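DNA polymerase (Pyrobaculum calidifontis, PDB 5MDN) probably catalyses DNA synthesis, adding nucleotides from deoxyribonucleoside triphosphates to a growing DNA strand with release of diphosphate. Local coordinates at residues 188-193 and 198-203; 170-175 and 237-242; 306-311 and 337-342; 231-236 and 266-271; 313-318 and 671-676. All coordinates share one frame; numbering follows the deposited sequence.

Contact 1. Residues 188-193 and 198-203; sequences MLAVKT and EEVFEA
The F201 ring meets the neighbouring strand obliquely, with L189 O 3.6 Å from its CD2 and V191 CG2 4.4 Å from its CE2. This is a beta hairpin at one margin of the five-stranded sheet of the exonuclease domain, its strands running antiparallel at 166°. L189–F201 and V191–E199 are hydrogen-bonded pairs, the straightest link being F201 N to L189 O (2.9 Å, 166°). L189 and F201 share a sheet face and both touch V211 of helix 209-222. The other face carries A190 and V200, whose CB and CG2 lie 3.9 Å apart, and it packs on V333 and L334 of helix 326-356. There K192 and E198 run side by side in a non-hydrogen-bonded pair, and NZ forms a salt bridge to OE2, its exact length doubtful. A leucine in place of K192 would probably cost the E198 carboxylate this charged mate, with the weak, long ion pair to R338 remaining. At the far end of this face, M188 CE lies 3.5 Å from E202 OE1.

Contact 2. Residues 170-175 and 237-242; sequences IEVYNE and WPYLSE
Y239 turns its ring against V172, with V172 CG2 over one face, 4.0 Å from the ring centroid and 24° off the normal. That methyl is displaced toward the ring's rim, closest to CE1 at 3.7 Å. The other methyl, CG1, lies alongside the phenol end, 3.4 Å from CZ. With CG anti to the backbone N (chi1 -159°), the tyrosine leaves helix 232-247 in the direction of the strand, and its OH is hydrogen-bonded to D184 O. F235, one turn earlier, meets the Y239 ring with the planes about 15° apart. Replacing Y239, an alanine here would probably uncover the V172 methyls on this side and leave D184 O without this donor. One residue on, L240 slides past I170 in the opposite direction, and its CD1 comes 4.2 Å from I170 CG2. All four side chains are buried, and the evidence for the contact is apolar packing and the CH-pi contact, with 181 Å² buried in total. A helix laid over a strand beside metal-binding acidic residues, here D169 next to I170 and D236 next to W237, is characteristic of the RNase H-like exonuclease domain of family B polymerases.

Contact 3. Residues 306-311 and 337-342; sequences SERVLI and VRSTLG
R308 extends its guanidinium to S339, where NH1 lies 3.3 Å from OG. The approach to the hydroxyl is oblique to the guanidinium plane, and the N-H...O angle of 133° marks the hydrogen bond as weak. The CA atoms of R308 and S339 are 10.3 Å apart and the buried surface is just 56 Å², so the long arginine does the spanning. Its CG is anti to the backbone N (chi1 175°), which sends the chain away from the loop, and a bend at chi2 sets the guanidinium beside the helix. A second weak bond, from NE to V309 O at 3.2 Å, ties the group back to its own loop. The stronger polar partner of R308 is D336, whose OD1 takes NH2 in a salt bridge. The arginine therefore divides its nitrogens among a backbone carbonyl, a hydroxyl and a carboxylate, an arrangement that should limit its rotation and offset its buried charge. S339 OG is also hydrogen-bonded to D335 O, one turn earlier in the helix. The R308 side chain is about 7 Å from that of D169, a magnesium ligand in a structure of this protein. M303 touches both R308 and S339, while helix 293-299 adds D294 against R308 and A297 against S339. From helix 326-356, V337 packs on A190 and K192 of strand 186-193, backing the exonuclease sheet.

Contact 4. Residues 231-236 and 266-271; sequences NSNGFD and GHWSVV
N233 reaches with its amide from the opening turn of helix 232-247 to the backbone of G266, H267 and W268, within the exonuclease domain of the polymerase. N231 occupies the N-cap position and accepts the F235 N-H at its carbonyl O, 3.0 Å away. S232 follows, packing on F168 of strand 165-172 and opening a wider, pi-type turn that runs to D236. N233 then carries the contact: a chi1 of -71° turns its amide toward 266-268, and OD1 receives the W268 N-H in a weak hydrogen bond of 3.2 Å, bent to 140°. The other end of the amide, ND2, lies beside H267, 3.6 Å from its CA. Weak bonds from N275 ND2 to OD1 and from ND2 to N280 OD1 add further partners, so several weak bonds hold this buried amide. Further along, F235 has D236 OD1 in the plane of its ring, at the edge; D236 is a magnesium ligand in a structure of this protein. On the opposing segment, the side chain of H267 is about 4 Å from a bound magnesium ion, and its ND1 is hydrogen-bonded to V264 O. D7 and D363 form a magnesium site nearby. W268 slides past N233 in the reverse direction, amide and indole planes 26° apart, and its NE1 comes 3.5 Å from N233 O.

Contact 5. Residues 313-318 and 671-676; sequences GHKVYE and DLDDLI
A salt-bridge network of K315, E318 and D673 joins the turn entering helix 316-320 to the loop that follows helix 647-666. K315 NZ stands between two carboxylates, 3.3 Å from E318 OE2 in a weak bond and 3.7 Å from D673 OD1 in a long ion pair. The lysine and D673 come from opposite directions; bent at chi3, the lysine chain runs past OD1, with CD about as near as NZ at 3.8 Å, and ends at E318. The 671-676 loop lies in the family B polymerase sequence range, and the network joins it to the turn that packs against N174, beyond exonuclease strand 165-172. H314 lies beside the lysine. D673 OD1 sits at the edge of the imidazole, in its plane, 3.4 Å from CE1, and the ring and carboxylate planes are 86° apart. Over one ring face lies K315 CG, offset toward the rim. Y732 and W678 each meet the imidazole edge-to-face.

In the fold
Contacts 1, 2 and 4 belong to the exonuclease domain. Contacts 1 and 2 share its sheet, where M188 O is probably hydrogen-bonded to E171 N at 3.0 Å, and contacts 2 and 4 share helix 232-247, their centres 12 Å apart. Contact 3 backs the hairpin of contact 1 through K192 CG against L341 CD2, 3.6 Å apart. Contact 5 meets contact 2 where V316 packs on V172 O and Y173 O and on the N174 side chain. D169 and D236, magnesium ligands in a structure of this protein, lie among them: the side chain of A190 is about 5 Å from that of D169. Separately, I170's side chain is about 5 Å from a bound magnesium ion.

Contact 1. Residues 188-193 and 198-203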
# COMPACT_ATOMS: atom_id res chain seq x y z
N MET A 188 21.16 -0.55 -17.78
CA MET A 188 20.83 0.86 -17.89
C MET A 188 20.22 1.34 -16.58
O MET A 188 19.57 0.58 -15.87
CB MET A 188 19.86 1.13 -19.05
CG MET A 188 20.52 1.34 -20.40
SD MET A 188 19.30 1.69 -21.68
CE MET A 188 20.35 2.26 -23.02
N LEU A 189 20.44 2.62 -16.28
CA LEU A 189 19.84 3.24 -15.10
C LEU A 189 19.59 4.71 -15.44
O LEU A 189 20.54 5.47 -15.62
CB LEU A 189 20.76 3.11 -13.89
CG LEU A 189 20.21 3.46 -12.50
CD1 LEU A 189 20.96 2.68 -11.43
CD2 LEU A 189 20.29 4.95 -12.22
N ALA A 190 18.32 5.09 -15.52
CA ALA A 190 17.94 6.47 -15.76
C ALA A 190 17.55 7.16 -14.46
O ALA A 190 17.08 6.52 -13.51
CB ALA A 190 16.79 6.57 -16.75
N VAL A 191 17.75 8.47 -14.42
CA VAL A 191 17.32 9.31 -13.31
C VAL A 191 16.62 10.54 -13.88
O VAL A 191 17.00 11.05 -14.94
CB VAL A 191 18.50 9.72 -12.40
CG1 VAL A 191 19.15 8.50 -11.77
CG2 VAL A 191 19.53 10.53 -13.18
N LYS A 192 15.58 11.00 -13.18
CA LYS A 192 14.89 12.23 -13.53
C LYS A 192 14.60 12.98 -12.24
O LYS A 192 14.33 12.38 -11.20
CB LYS A 192 13.60 11.96 -14.31
CG LYS A 192 12.96 13.20 -14.92
CD LYS A 192 11.78 12.85 -15.82
CE LYS A 192 11.00 14.10 -16.20
NZ LYS A 192 11.75 14.96 -17.16
N THR A 193 14.64 14.31 -12.33
CA THR A 193 14.68 15.16 -11.15
C THR A 193 13.61 16.23 -11.23
O THR A 193 13.13 16.58 -12.31
CB THR A 193 16.06 15.83 -10.97
OG1 THR A 193 16.18 16.92 -11.90
CG2 THR A 193 17.18 14.85 -11.22
N GLU A 198 17.57 15.04 -16.62
CA GLU A 198 17.50 13.62 -16.90
C GLU A 198 18.85 13.13 -17.37
O GLU A 198 19.54 13.83 -18.13
CB GLU A 198 16.46 13.29 -17.98
CG GLU A 198 15.09 13.92 -17.81
CD GLU A 198 14.11 13.46 -18.88
OE1 GLU A 198 14.42 12.46 -19.56
OE2 GLU A 198 13.05 14.10 -19.04
N GLU A 199 19.23 11.93 -16.95
CA GLU A 199 20.45 11.28 -17.41
C GLU A 199 20.26 9.77 -17.36
O GLU A 199 19.52 9.25 -16.53
CB GLU A 199 21.69 11.68 -16.60
CG GLU A 199 22.26 13.05 -16.93
CD GLU A 199 23.64 13.26 -16.35
OE1 GLU A 199 24.18 12.33 -15.72
OE2 GLU A 199 24.20 14.37 -16.54
N VAL A 200 20.95 9.08 -18.27
CA VAL A 200 20.94 7.63 -18.35
C VAL A 200 22.38 7.15 -18.34
O VAL A 200 23.17 7.52 -19.21
CB VAL A 200 20.21 7.13 -19.61
CG1 VAL A 200 19.99 5.62 -19.52
CG2 VAL A 200 18.90 7.86 -19.79
N PHE A 201 22.72 6.32 -17.35
CA PHE A 201 24.04 5.71 -17.26
C PHE A 201 23.95 4.31 -17.86
O PHE A 201 23.26 3.44 -17.32
CB PHE A 201 24.52 5.67 -15.82
CG PHE A 201 24.41 6.98 -15.09
CD1 PHE A 201 25.30 8.01 -15.35
CD2 PHE A 201 23.41 7.18 -14.15
CE1 PHE A 201 25.20 9.21 -14.68
CE2 PHE A 201 23.31 8.38 -13.48
CZ PHE A 201 24.20 9.40 -13.74
N GLU A 202 24.66 4.09 -18.97
CA GLU A 202 24.71 2.79 -19.61
C GLU A 202 26.06 2.14 -19.33
O GLU A 202 27.08 2.81 -19.19
CB GLU A 202 24.50 2.88 -21.12
CG GLU A 202 23.81 4.13 -21.62
CD GLU A 202 23.76 4.18 -23.14
OE1 GLU A 202 23.70 3.10 -23.77
OE2 GLU A 202 23.79 5.29 -23.71
N ALA A 203 26.04 0.81 -19.28
CA ALA A 203 27.25 0.04 -19.03
C ALA A 203 28.10 -0.06 -20.30
O ALA A 203 27.68 0.27 -21.41
CB ALA A 203 26.88 -1.35 -18.51

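Contact 2. Residues 170-175 and 237-242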
# COMPACT_ATOMS: atom_id res chain seq x y z
N ILE A 170 15.70 1.22 -13.44
CA ILE A 170 16.80 0.38 -13.87
C ILE A 170 16.28 -0.71 -14.80
O ILE A 170 15.09 -1.04 -14.80
CB ILE A 170 17.56 -0.28 -12.69
CG1 ILE A 170 16.76 -1.45 -12.12
CG2 ILE A 170 17.85 0.74 -11.60
CD1 ILE A 170 17.51 -2.24 -11.08
N GLU A 171 17.19 -1.25 -15.61
CA GLU A 171 16.94 -2.47 -16.37
C GLU A 171 18.16 -3.37 -16.28
O GLU A 171 19.30 -2.90 -16.41
CB GLU A 171 16.59 -2.17 -17.83
CG GLU A 171 15.22 -1.53 -18.03
CD GLU A 171 14.08 -2.39 -17.50
OE1 GLU A 171 14.24 -3.63 -17.43
OE2 GLU A 171 13.02 -1.82 -17.16
N VAL A 172 17.92 -4.65 -16.06
CA VAL A 172 18.97 -5.63 -15.77
C VAL A 172 18.98 -6.67 -16.88
O VAL A 172 17.91 -7.09 -17.34
CB VAL A 172 18.75 -6.28 -14.39
CG1 VAL A 172 19.69 -7.44 -14.19
CG2 VAL A 172 18.91 -5.25 -13.28
N TYR A 173 20.18 -7.10 -17.28
CA TYR A 173 20.42 -7.99 -18.41
C TYR A 173 19.41 -9.12 -18.54
O TYR A 173 18.64 -9.15 -19.50
CB TYR A 173 21.84 -8.56 -18.29
CG TYR A 173 22.34 -9.24 -19.54
CD1 TYR A 173 22.46 -8.54 -20.73
CD2 TYR A 173 22.72 -10.57 -19.52
CE1 TYR A 173 22.93 -9.14 -21.87
CE2 TYR A 173 23.20 -11.19 -20.66
CZ TYR A 173 23.29 -10.47 -21.84
OH TYR A 173 23.77 -11.09 -22.97
N ASN A 174 19.42 -10.07 -17.60
CA ASN A 174 18.38 -11.10 -17.45
C ASN A 174 18.29 -12.07 -18.64
O ASN A 174 17.24 -12.67 -18.88
CB ASN A 174 17.01 -10.45 -17.15
CG ASN A 174 16.10 -10.30 -18.37
OD1 ASN A 174 14.96 -10.78 -18.36
ND2 ASN A 174 16.59 -9.66 -19.42
N GLU A 175 19.40 -12.30 -19.35
CA GLU A 175 19.38 -13.25 -20.47
C GLU A 175 18.80 -14.59 -20.04
O GLU A 175 18.01 -15.20 -20.78
CB GLU A 175 20.79 -13.46 -21.03
CG GLU A 175 20.84 -14.40 -22.23
CD GLU A 175 22.26 -14.75 -22.65
OE1 GLU A 175 23.18 -13.94 -22.38
OE2 GLU A 175 22.46 -15.83 -23.24
N TRP A 237 16.24 -1.78 -5.36
CA TRP A 237 17.16 -1.66 -4.23
C TRP A 237 17.78 -3.00 -3.84
O TRP A 237 19.01 -3.05 -3.65
CB TRP A 237 16.46 -1.00 -3.05
CG TRP A 237 16.29 0.49 -3.19
CD1 TRP A 237 15.13 1.20 -3.08
CD2 TRP A 237 17.32 1.45 -3.47
NE1 TRP A 237 15.37 2.53 -3.28
CE2 TRP A 237 16.70 2.72 -3.52
CE3 TRP A 237 18.70 1.36 -3.69
CZ2 TRP A 237 17.42 3.89 -3.77
CZ3 TRP A 237 19.41 2.53 -3.94
CH2 TRP A 237 18.77 3.77 -3.98
N PRO A 238 17.03 -4.09 -3.67
CA PRO A 238 17.69 -5.38 -3.38
C PRO A 238 18.72 -5.78 -4.43
O PRO A 238 19.73 -6.39 -4.08
CB PRO A 238 16.53 -6.38 -3.32
CG PRO A 238 15.34 -5.56 -2.99
CD PRO A 238 15.56 -4.22 -3.61
N TYR A 239 18.48 -5.47 -5.70
CA TYR A 239 19.43 -5.84 -6.74
C TYR A 239 20.68 -4.97 -6.68
O TYR A 239 21.81 -5.49 -6.67
CB TYR A 239 18.78 -5.76 -8.12
CG TYR A 239 19.50 -6.59 -9.15
CD1 TYR A 239 20.55 -6.05 -9.89
CD2 TYR A 239 19.15 -7.91 -9.37
CE1 TYR A 239 21.22 -6.81 -10.83
CE2 TYR A 239 19.81 -8.68 -10.31
CZ TYR A 239 20.85 -8.12 -11.03
OH TYR A 239 21.51 -8.89 -11.97
N LEU A 240 20.51 -3.65 -6.66
CA LEU A 240 21.66 -2.75 -6.61
C LEU A 240 22.48 -2.97 -5.34
O LEU A 240 23.71 -2.88 -5.37
CB LEU A 240 21.20 -1.29 -6.70
CG LEU A 240 20.67 -0.84 -8.06
CD1 LEU A 240 19.81 0.40 -7.92
CD2 LEU A 240 21.82 -0.60 -9.03
N SER A 241 21.81 -3.26 -4.22
CA SER A 241 22.53 -3.55 -2.98
C SER A 241 23.46 -4.74 -3.15
O SER A 241 24.64 -4.68 -2.81
CB SER A 241 21.53 -3.79 -1.85
OG SER A 241 22.19 -4.28 -0.69
N GLU A 242 22.93 -5.86 -3.67
CA GLU A 242 23.74 -7.06 -3.83
C GLU A 242 24.67 -6.97 -5.04
O GLU A 242 25.73 -7.60 -5.04
CB GLU A 242 22.83 -8.28 -3.94
CG GLU A 242 22.03 -8.55 -2.67
CD GLU A 242 21.02 -9.67 -2.83
OE1 GLU A 242 21.35 -10.67 -3.50
OE2 GLU A 242 19.90 -9.54 -2.29

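Contact 3. Residues 306-311 and 337-342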
# COMPACT_ATOMS: atom_id res chain seq x y z
N SER A 306 -0.31 3.94 -25.76
CA SER A 306 -0.17 3.87 -27.21
C SER A 306 0.77 4.94 -27.78
O SER A 306 1.19 4.81 -28.93
CB SER A 306 -1.54 3.99 -27.88
OG SER A 306 -2.16 5.22 -27.56
N GLU A 307 1.10 5.98 -27.02
CA GLU A 307 2.07 6.98 -27.44
C GLU A 307 3.45 6.73 -26.85
O GLU A 307 4.23 7.67 -26.67
CB GLU A 307 1.59 8.39 -27.09
CG GLU A 307 0.22 8.76 -27.64
CD GLU A 307 -0.20 10.16 -27.23
OE1 GLU A 307 0.69 10.96 -26.83
OE2 GLU A 307 -1.41 10.47 -27.32
N ARG A 308 3.76 5.48 -26.53
CA ARG A 308 4.92 5.14 -25.71
C ARG A 308 5.57 3.87 -26.22
O ARG A 308 4.90 2.96 -26.70
CB ARG A 308 4.53 4.97 -24.23
CG ARG A 308 5.67 4.49 -23.35
CD ARG A 308 5.26 3.28 -22.53
NE ARG A 308 6.27 2.91 -21.55
CZ ARG A 308 6.29 3.33 -20.29
NH1 ARG A 308 5.35 4.14 -19.84
NH2 ARG A 308 7.26 2.93 -19.47
N VAL A 309 6.90 3.83 -26.12
CA VAL A 309 7.66 2.65 -26.51
C VAL A 309 7.44 1.55 -25.47
O VAL A 309 7.44 1.80 -24.26
CB VAL A 309 9.15 3.00 -26.65
CG1 VAL A 309 9.96 1.78 -27.02
CG2 VAL A 309 9.33 4.10 -27.68
N LEU A 310 7.27 0.32 -25.95
CA LEU A 310 7.01 -0.82 -25.07
C LEU A 310 7.84 -2.01 -25.53
O LEU A 310 7.62 -2.55 -26.62
CB LEU A 310 5.53 -1.18 -25.04
CG LEU A 310 4.63 -0.26 -24.21
CD1 LEU A 310 3.18 -0.69 -24.33
CD2 LEU A 310 5.07 -0.28 -22.75
N ILE A 311 8.79 -2.43 -24.69
CA ILE A 311 9.60 -3.62 -24.93
C ILE A 311 9.04 -4.76 -24.08
O ILE A 311 8.67 -4.53 -22.92
CB ILE A 311 11.08 -3.37 -24.61
CG1 ILE A 311 11.83 -2.73 -25.80
CG2 ILE A 311 11.78 -4.66 -24.18
CD1 ILE A 311 11.34 -1.37 -26.19
N VAL A 337 11.04 6.20 -16.41
CA VAL A 337 11.39 7.19 -15.39
C VAL A 337 10.54 8.45 -15.53
O VAL A 337 10.22 9.10 -14.53
CB VAL A 337 12.90 7.49 -15.42
CG1 VAL A 337 13.27 8.29 -16.67
CG2 VAL A 337 13.32 8.24 -14.16
N ARG A 338 10.16 8.82 -16.76
CA ARG A 338 9.27 9.96 -16.93
C ARG A 338 7.88 9.66 -16.37
O ARG A 338 7.24 10.55 -15.79
CB ARG A 338 9.19 10.35 -18.41
CG ARG A 338 10.34 11.23 -18.87
CD ARG A 338 10.69 11.01 -20.33
NE ARG A 338 11.24 12.21 -20.95
CZ ARG A 338 11.92 12.22 -22.09
NH1 ARG A 338 12.14 11.09 -22.74
NH2 ARG A 338 12.38 13.37 -22.58
N SER A 339 7.40 8.43 -16.55
CA SER A 339 6.14 8.04 -15.92
C SER A 339 6.28 7.99 -14.40
O SER A 339 5.35 8.38 -13.68
CB SER A 339 5.69 6.69 -16.46
OG SER A 339 5.38 6.77 -17.84
N THR A 340 7.41 7.50 -13.90
CA THR A 340 7.61 7.39 -12.46
C THR A 340 7.55 8.76 -11.79
O THR A 340 6.86 8.94 -10.78
CB THR A 340 8.95 6.71 -12.16
OG1 THR A 340 8.94 5.38 -12.70
CG2 THR A 340 9.19 6.63 -10.66
N LEU A 341 8.27 9.74 -12.34
CA LEU A 341 8.18 11.10 -11.80
C LEU A 341 6.81 11.71 -12.06
O LEU A 341 6.34 12.53 -11.27
CB LEU A 341 9.29 11.97 -12.40
CG LEU A 341 9.45 13.35 -11.75
CD1 LEU A 341 9.74 13.20 -10.26
CD2 LEU A 341 10.54 14.15 -12.43
N GLY A 342 6.17 11.33 -13.17
CA GLY A 342 4.81 11.80 -13.42
C GLY A 342 3.83 11.30 -12.38
O GLY A 342 3.03 12.08 -11.84

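Contact 4. Residues 231-236 and 266-271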
# COMPACT_ATOMS: atom_id res chain seq x y z
N ASN A 231 8.28 -0.20 -7.75
CA ASN A 231 8.78 -1.47 -7.24
C ASN A 231 10.26 -1.38 -6.86
O ASN A 231 11.01 -2.34 -7.01
CB ASN A 231 8.54 -2.61 -8.23
CG ASN A 231 8.50 -3.97 -7.55
OD1 ASN A 231 7.98 -4.12 -6.45
ND2 ASN A 231 9.06 -4.98 -8.22
N SER A 232 10.68 -0.20 -6.38
CA SER A 232 12.07 -0.02 -5.99
C SER A 232 12.42 -0.85 -4.77
O SER A 232 13.53 -1.38 -4.66
CB SER A 232 12.35 1.46 -5.73
OG SER A 232 11.50 1.98 -4.72
N ASN A 233 11.49 -0.97 -3.82
CA ASN A 233 11.72 -1.84 -2.67
C ASN A 233 11.69 -3.31 -3.06
O ASN A 233 12.39 -4.13 -2.45
CB ASN A 233 10.69 -1.56 -1.57
CG ASN A 233 10.89 -0.21 -0.90
OD1 ASN A 233 11.99 0.34 -0.91
ND2 ASN A 233 9.83 0.32 -0.31
N GLY A 234 10.89 -3.67 -4.06
CA GLY A 234 10.74 -5.06 -4.44
C GLY A 234 11.93 -5.61 -5.21
O GLY A 234 12.39 -6.72 -4.93
N PHE A 235 12.42 -4.86 -6.19
CA PHE A 235 13.50 -5.34 -7.06
C PHE A 235 14.72 -4.42 -7.04
O PHE A 235 15.82 -4.89 -6.75
CB PHE A 235 12.98 -5.51 -8.49
CG PHE A 235 13.98 -6.16 -9.42
CD1 PHE A 235 14.89 -5.39 -10.13
CD2 PHE A 235 13.99 -7.54 -9.58
CE1 PHE A 235 15.80 -5.99 -10.98
CE2 PHE A 235 14.91 -8.14 -10.44
CZ PHE A 235 15.81 -7.36 -11.13
N ASP A 236 14.55 -3.14 -7.38
CA ASP A 236 15.69 -2.28 -7.69
C ASP A 236 16.69 -2.21 -6.54
O ASP A 236 17.86 -2.55 -6.71
CB ASP A 236 15.19 -0.87 -8.06
CG ASP A 236 14.41 -0.85 -9.36
OD1 ASP A 236 14.17 -1.93 -9.93
OD2 ASP A 236 14.03 0.25 -9.81
N GLY A 266 9.58 -4.54 4.72
CA GLY A 266 10.37 -4.73 3.52
C GLY A 266 10.77 -3.46 2.81
O GLY A 266 11.34 -3.53 1.72
N HIS A 267 10.49 -2.30 3.39
CA HIS A 267 10.93 -1.05 2.80
C HIS A 267 12.44 -0.88 2.98
O HIS A 267 13.05 -1.48 3.88
CB HIS A 267 10.18 0.14 3.40
CG HIS A 267 10.93 0.83 4.51
ND1 HIS A 267 10.82 0.45 5.83
CD2 HIS A 267 11.77 1.89 4.49
CE1 HIS A 267 11.57 1.24 6.57
NE2 HIS A 267 12.16 2.12 5.79
N TRP A 268 13.04 -0.07 2.12
CA TRP A 268 14.48 0.16 2.14
C TRP A 268 14.76 1.56 2.65
O TRP A 268 14.27 2.54 2.08
CB TRP A 268 15.07 -0.05 0.74
CG TRP A 268 15.29 -1.49 0.43
CD1 TRP A 268 14.34 -2.42 0.12
CD2 TRP A 268 16.55 -2.19 0.43
NE1 TRP A 268 14.93 -3.64 -0.09
CE2 TRP A 268 16.28 -3.53 0.10
CE3 TRP A 268 17.87 -1.80 0.68
CZ2 TRP A 268 17.29 -4.49 0.01
CZ3 TRP A 268 18.87 -2.75 0.58
CH2 TRP A 268 18.57 -4.08 0.25
N SER A 269 15.54 1.64 3.73
CA SER A 269 15.86 2.91 4.36
C SER A 269 17.07 3.54 3.69
O SER A 269 18.09 2.88 3.46
CB SER A 269 16.13 2.71 5.85
OG SER A 269 16.67 3.89 6.43
N VAL A 270 16.95 4.83 3.37
CA VAL A 270 18.07 5.64 2.91
C VAL A 270 18.15 6.80 3.89
O VAL A 270 17.37 7.75 3.81
CB VAL A 270 17.89 6.13 1.47
CG1 VAL A 270 19.13 6.86 1.00
CG2 VAL A 270 17.59 4.96 0.55
N VAL A 271 19.10 6.72 4.84
CA VAL A 271 19.12 7.62 5.99
C VAL A 271 19.17 9.07 5.53
O VAL A 271 19.95 9.43 4.64
CB VAL A 271 20.30 7.27 6.90
CG1 VAL A 271 20.50 8.35 7.96
CG2 VAL A 271 20.09 5.91 7.56

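Contact 5. Residues 313-318 and 671-676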
# COMPACT_ATOMS: atom_id res chain seq x y z
N GLY A 313 9.44 -7.03 -21.44
CA GLY A 313 10.45 -6.94 -20.41
C GLY A 313 11.41 -8.11 -20.35
O GLY A 313 12.58 -7.95 -20.00
N HIS A 314 10.93 -9.31 -20.67
CA HIS A 314 11.79 -10.49 -20.64
C HIS A 314 12.88 -10.49 -21.70
O HIS A 314 13.68 -11.43 -21.74
CB HIS A 314 10.94 -11.76 -20.77
CG HIS A 314 10.27 -11.90 -22.10
ND1 HIS A 314 10.65 -12.84 -23.03
CD2 HIS A 314 9.23 -11.22 -22.65
CE1 HIS A 314 9.87 -12.73 -24.10
NE2 HIS A 314 9.01 -11.76 -23.89
N LYS A 315 12.95 -9.47 -22.56
CA LYS A 315 13.95 -9.40 -23.63
C LYS A 315 14.68 -8.06 -23.62
O LYS A 315 14.77 -7.37 -24.64
CB LYS A 315 13.32 -9.65 -25.00
CG LYS A 315 12.57 -10.95 -25.12
CD LYS A 315 12.06 -11.16 -26.54
CE LYS A 315 12.66 -12.41 -27.17
NZ LYS A 315 12.16 -12.62 -28.56
N VAL A 316 15.22 -7.66 -22.46
CA VAL A 316 16.08 -6.49 -22.48
C VAL A 316 17.49 -6.86 -22.91
O VAL A 316 18.22 -6.03 -23.46
CB VAL A 316 16.08 -5.76 -21.12
CG1 VAL A 316 14.69 -5.73 -20.52
CG2 VAL A 316 17.07 -6.39 -20.17
N TYR A 317 17.91 -8.11 -22.65
CA TYR A 317 19.20 -8.57 -23.16
C TYR A 317 19.24 -8.52 -24.68
O TYR A 317 20.25 -8.12 -25.27
CB TYR A 317 19.49 -9.98 -22.65
CG TYR A 317 18.72 -11.08 -23.36
CD1 TYR A 317 17.43 -11.41 -22.97
CD2 TYR A 317 19.29 -11.79 -24.41
CE1 TYR A 317 16.73 -12.41 -23.61
CE2 TYR A 317 18.59 -12.78 -25.06
CZ TYR A 317 17.31 -13.10 -24.66
OH TYR A 317 16.61 -14.09 -25.31
N GLU A 318 18.15 -8.93 -25.33
CA GLU A 318 18.11 -8.96 -26.78
C GLU A 318 18.24 -7.56 -27.37
O GLU A 318 18.97 -7.36 -28.35
CB GLU A 318 16.84 -9.68 -27.24
CG GLU A 318 16.74 -9.90 -28.74
CD GLU A 318 15.77 -11.02 -29.07
OE1 GLU A 318 16.16 -12.19 -28.85
OE2 GLU A 318 14.65 -10.75 -29.54
N ASP A 671 2.71 -13.25 -32.88
CA ASP A 671 4.01 -12.95 -32.29
C ASP A 671 4.24 -13.96 -31.17
O ASP A 671 3.34 -14.21 -30.36
CB ASP A 671 4.07 -11.52 -31.76
CG ASP A 671 5.45 -11.15 -31.22
OD1 ASP A 671 6.39 -11.96 -31.37
OD2 ASP A 671 5.59 -10.05 -30.66
N LEU A 672 5.44 -14.54 -31.12
CA LEU A 672 5.68 -15.63 -30.19
C LEU A 672 5.60 -15.17 -28.74
O LEU A 672 5.13 -15.92 -27.88
CB LEU A 672 7.04 -16.27 -30.46
CG LEU A 672 7.31 -17.60 -29.74
CD1 LEU A 672 6.45 -18.71 -30.33
CD2 LEU A 672 8.78 -17.96 -29.81
N ASP A 673 6.01 -13.92 -28.46
CA ASP A 673 5.98 -13.40 -27.10
C ASP A 673 4.61 -13.55 -26.46
O ASP A 673 4.50 -13.81 -25.25
CB ASP A 673 6.40 -11.93 -27.10
CG ASP A 673 7.84 -11.73 -27.52
OD1 ASP A 673 8.67 -12.63 -27.25
OD2 ASP A 673 8.15 -10.68 -28.12
N ASP A 674 3.54 -13.40 -27.25
CA ASP A 674 2.19 -13.50 -26.70
C ASP A 674 1.83 -14.92 -26.28
O ASP A 674 0.83 -15.10 -25.57
CB ASP A 674 1.18 -12.97 -27.72
CG ASP A 674 1.46 -11.54 -28.13
OD1 ASP A 674 1.71 -10.70 -27.24
OD2 ASP A 674 1.44 -11.25 -29.35
N LEU A 675 2.59 -15.92 -26.71
CA LEU A 675 2.28 -17.31 -26.40
C LEU A 675 3.00 -17.84 -25.16
O LEU A 675 2.69 -18.95 -24.71
CB LEU A 675 2.60 -18.20 -27.60
CG LEU A 675 1.88 -17.89 -28.91
CD1 LEU A 675 2.08 -19.00 -29.92
CD2 LEU A 675 0.39 -17.65 -28.67
N ILE A 676 3.95 -17.09 -24.60
CA ILE A 676 4.70 -17.56 -23.44
C ILE A 676 3.81 -17.56 -22.20
O ILE A 676 3.03 -16.62 -21.97
CB ILE A 676 5.97 -16.73 -23.22
CG1 ILE A 676 7.07 -17.13 -24.20
CG2 ILE A 676 6.47 -16.84 -21.79
CD1 ILE A 676 6.96 -16.57 -25.57